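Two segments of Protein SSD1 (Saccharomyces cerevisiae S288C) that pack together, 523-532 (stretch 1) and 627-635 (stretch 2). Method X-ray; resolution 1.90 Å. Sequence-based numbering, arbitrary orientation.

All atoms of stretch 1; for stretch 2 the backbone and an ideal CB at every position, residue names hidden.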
# COMPACT_ATOMS: atom_id res chain seq x y z
N SER A 523 -8.07 5.76 6.15
CA SER A 523 -6.76 5.15 6.33
C SER A 523 -6.15 4.72 5.00
O SER A 523 -4.94 4.81 4.81
CB SER A 523 -6.87 3.95 7.26
OG SER A 523 -5.60 3.35 7.43
N LEU A 524 -6.98 4.24 4.07
CA LEU A 524 -6.44 3.77 2.80
C LEU A 524 -5.96 4.93 1.94
O LEU A 524 -4.91 4.85 1.30
CB LEU A 524 -7.49 2.92 2.07
CG LEU A 524 -7.97 1.67 2.82
CD1 LEU A 524 -9.01 0.89 2.01
CD2 LEU A 524 -6.83 0.75 3.22
N LEU A 525 -6.70 6.05 1.93
CA LEU A 525 -6.23 7.19 1.16
C LEU A 525 -4.91 7.72 1.71
O LEU A 525 -4.02 8.11 0.94
CB LEU A 525 -7.28 8.30 1.14
CG LEU A 525 -8.64 7.96 0.50
CD1 LEU A 525 -9.36 9.24 0.09
CD2 LEU A 525 -8.51 7.00 -0.67
N GLU A 526 -4.73 7.71 3.04
CA GLU A 526 -3.44 8.10 3.60
C GLU A 526 -2.31 7.26 3.00
O GLU A 526 -1.24 7.78 2.67
CB GLU A 526 -3.46 7.97 5.13
CG GLU A 526 -2.10 7.85 5.81
CD GLU A 526 -1.22 9.08 5.69
OE1 GLU A 526 -1.70 10.14 5.24
OE2 GLU A 526 -0.03 8.99 6.07
N SER A 527 -2.55 5.95 2.83
CA SER A 527 -1.50 5.06 2.35
C SER A 527 -1.16 5.30 0.88
O SER A 527 -0.13 4.80 0.41
CB SER A 527 -1.88 3.58 2.57
OG SER A 527 -2.80 3.11 1.61
N LEU A 528 -2.00 6.02 0.15
CA LEU A 528 -1.61 6.48 -1.17
C LEU A 528 -0.47 7.50 -1.11
O LEU A 528 0.26 7.64 -2.09
CB LEU A 528 -2.79 7.11 -1.91
CG LEU A 528 -3.91 6.15 -2.33
CD1 LEU A 528 -5.13 6.95 -2.79
CD2 LEU A 528 -3.44 5.21 -3.44
N ASP A 529 -0.30 8.20 0.02
CA ASP A 529 0.77 9.18 0.10
C ASP A 529 1.98 8.72 0.88
O ASP A 529 3.10 9.08 0.53
CB ASP A 529 0.27 10.49 0.73
CG ASP A 529 1.30 11.59 0.62
OD1 ASP A 529 1.57 12.03 -0.52
OD2 ASP A 529 1.86 12.00 1.67
N ASP A 530 1.80 7.89 1.91
CA ASP A 530 2.88 7.62 2.84
C ASP A 530 2.65 6.25 3.46
O ASP A 530 1.58 5.64 3.31
CB ASP A 530 2.94 8.73 3.91
CG ASP A 530 4.30 8.87 4.55
OD1 ASP A 530 5.27 8.25 4.08
OD2 ASP A 530 4.39 9.63 5.54
N GLU A 531 3.67 5.76 4.16
CA GLU A 531 3.57 4.50 4.88
C GLU A 531 3.50 4.75 6.38
O GLU A 531 3.98 5.76 6.88
CB GLU A 531 4.77 3.59 4.57
CG GLU A 531 5.00 3.33 3.09
CD GLU A 531 5.79 4.43 2.41
OE1 GLU A 531 5.24 5.05 1.47
OE2 GLU A 531 6.95 4.68 2.82
N LYS A 532 2.94 3.77 7.09
CA LYS A 532 2.91 3.82 8.54
C LYS A 532 4.32 3.63 9.08
O LYS A 532 5.15 2.92 8.49
CB LYS A 532 2.01 2.74 9.12
CG LYS A 532 0.52 2.94 8.89
CD LYS A 532 -0.27 1.87 9.64
CE LYS A 532 -1.76 2.12 9.55
NZ LYS A 532 -2.53 1.01 10.18
N UNK A 627 -12.95 3.11 -3.72
CA UNK A 627 -12.28 4.33 -4.18
C UNK A 627 -10.77 4.13 -4.25
O UNK A 627 -10.14 4.51 -5.24
CB UNK A 627 -12.61 5.50 -3.26
N UNK A 628 -10.20 3.49 -3.23
CA UNK A 628 -8.76 3.29 -3.17
C UNK A 628 -8.24 2.55 -4.40
O UNK A 628 -7.12 2.82 -4.86
CB UNK A 628 -8.39 2.52 -1.90
N UNK A 629 -9.05 1.64 -4.96
CA UNK A 629 -8.61 0.84 -6.08
C UNK A 629 -8.49 1.64 -7.37
O UNK A 629 -7.81 1.19 -8.30
CB UNK A 629 -9.57 -0.33 -6.29
N UNK A 630 -9.12 2.80 -7.46
CA UNK A 630 -9.11 3.56 -8.70
C UNK A 630 -7.89 4.45 -8.84
O UNK A 630 -7.74 5.11 -9.88
CB UNK A 630 -10.38 4.41 -8.80
N UNK A 631 -7.00 4.47 -7.85
CA UNK A 631 -5.95 5.47 -7.83
C UNK A 631 -4.57 4.87 -7.63
O UNK A 631 -4.39 3.97 -6.80
CB UNK A 631 -6.23 6.49 -6.73
N UNK A 632 -3.57 5.36 -8.35
CA UNK A 632 -2.19 5.01 -8.03
C UNK A 632 -1.70 5.87 -6.87
O UNK A 632 -2.31 6.87 -6.50
CB UNK A 632 -1.29 5.19 -9.25
N UNK A 633 -0.58 5.46 -6.30
CA UNK A 633 0.05 6.23 -5.25
C UNK A 633 0.53 7.58 -5.77
O UNK A 633 0.66 7.80 -6.98
CB UNK A 633 1.22 5.45 -4.65
N UNK A 634 0.79 8.49 -4.83
CA UNK A 634 1.34 9.80 -5.14
C UNK A 634 2.75 9.66 -5.72
O UNK A 634 3.39 8.61 -5.62
CB UNK A 634 1.36 10.68 -3.89
N UNK A 635 3.23 10.74 -6.33
CA UNK A 635 4.54 10.74 -6.97
C UNK A 635 5.30 12.02 -6.64
O UNK A 635 4.76 13.12 -6.79
CB UNK A 635 4.40 10.58 -8.49

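Position 627 lies on a helix, and its CA-to-CB bond points toward stretch 1, where the ideal CB is 5.1 Å from Leu-525 CD2. That gap suits a branched or medium-sized apolar side chain. The residue is Leu-627, whose CD2 lies 4.2 Å from Leu-525 CD1.

At 628 the bond again points toward stretch 1, and the ideal CB is 4.1 Å from Leu-524 CB and 4.6 Å from Leu-525 CD2. Beyond it lie Leu-524, Leu-528 and the hydroxyl of Ser-527, which is already engaged with Leu-524 O. A long apolar group, aliphatic or aromatic, could reach all three. Phe-628 does so with chi1 t: its CD1 is 3.8 Å from Leu-524 CB, and its CE1 is 3.7 Å from Leu-528 CD2 and 3.5 Å from Ser-527 OG.

Position 629 points away and 630 is out of reach, so stretch 1 restricts neither. They are Lys-629, extended from its CA, and Thr-630, whose OG1 hydrogen-bonds to Leu-627 O (2.7 Å) within its own stretch.

The backbone is extended at 631 (phi/psi -129/139), and CB points toward stretch 1, 4.1 Å from Leu-528 CD1. With the methyls of Leu-525 close by, an apolar chain is expected, and a flexible one could touch both leucines. Met-631 does this through its terminal methyl: CE is 3.7 Å from Leu-528 CD1 and 4.0 Å from Leu-525 CD2.

Position 632 points away, and its phi of -80° would admit proline among many others. It is Pro-632, whose carbonyl O packs 3.7 Å from Leu-528 CD2.

At 633 CB is directed sideways, 3.5 Å from Leu-528 O. Farther along, stretch 1 offers the carbonyl of Ser-527 and the carboxylate of Glu-531, so a long donor, lysine or arginine, would suit; a guanidinium could serve both acceptors at once. Arg-633 donates from NE (3.0 Å) and NH2 (2.8 Å) to Ser-527 O, while NH2 (2.9 Å) and NH1 (3.1 Å) bond to Glu-531 OE1 in a salt bridge. Both acceptors lie at the edge of the guanidinium, near its plane, where its N-H groups point.

At 634 the backbone N donates to Leu-528 O (2.9 Å, 174°), a bond available to any residue but proline. It holds CB close, 3.6 Å from Asp-529 OD1 and 3.7 Å from Leu-528 O, which favors a small side chain. Ala-634 fits, its methyl resting against the aspartate.

Position 635 points away and is unconstrained by stretch 1; it is Arg-635.

Stretch 2 627-635: LFKTMPRAR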
# COMPACT_ATOMS: atom_id res chain seq x y z
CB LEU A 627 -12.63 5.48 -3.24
CG LEU A 627 -11.96 6.82 -3.53
CD1 LEU A 627 -12.30 7.29 -4.93
CD2 LEU A 627 -12.38 7.85 -2.50
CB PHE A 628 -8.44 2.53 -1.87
CG PHE A 628 -7.02 2.09 -1.74
CD1 PHE A 628 -6.03 2.99 -1.40
CD2 PHE A 628 -6.68 0.76 -1.92
CE1 PHE A 628 -4.72 2.57 -1.26
CE2 PHE A 628 -5.37 0.34 -1.78
CZ PHE A 628 -4.39 1.25 -1.45
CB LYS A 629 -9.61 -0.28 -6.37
CG LYS A 629 -9.75 -1.31 -5.30
CD LYS A 629 -10.75 -2.34 -5.78
CE LYS A 629 -11.03 -3.37 -4.73
NZ LYS A 629 -11.57 -4.59 -5.37
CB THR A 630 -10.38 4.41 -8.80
OG1 THR A 630 -10.34 5.45 -7.81
CG2 THR A 630 -11.62 3.56 -8.59
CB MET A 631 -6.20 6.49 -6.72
CG MET A 631 -7.17 7.56 -7.11
SD MET A 631 -7.34 8.80 -5.84
CE MET A 631 -8.24 7.88 -4.59
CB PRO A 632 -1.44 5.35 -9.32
CG PRO A 632 -2.18 6.55 -9.84
CD PRO A 632 -3.64 6.33 -9.47
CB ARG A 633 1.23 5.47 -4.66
CG ARG A 633 0.83 4.19 -3.97
CD ARG A 633 1.97 3.75 -3.11
NE ARG A 633 1.84 4.24 -1.75
CZ ARG A 633 2.86 4.55 -0.95
NH1 ARG A 633 4.12 4.44 -1.39
NH2 ARG A 633 2.62 4.96 0.28
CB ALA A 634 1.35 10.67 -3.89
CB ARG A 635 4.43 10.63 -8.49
CG ARG A 635 3.57 9.50 -8.99
CD ARG A 635 3.63 9.39 -10.51
NE ARG A 635 4.70 8.48 -10.91
CZ ARG A 635 5.94 8.84 -11.22
NH1 ARG A 635 6.31 10.12 -11.19
NH2 ARG A 635 6.83 7.92 -11.56
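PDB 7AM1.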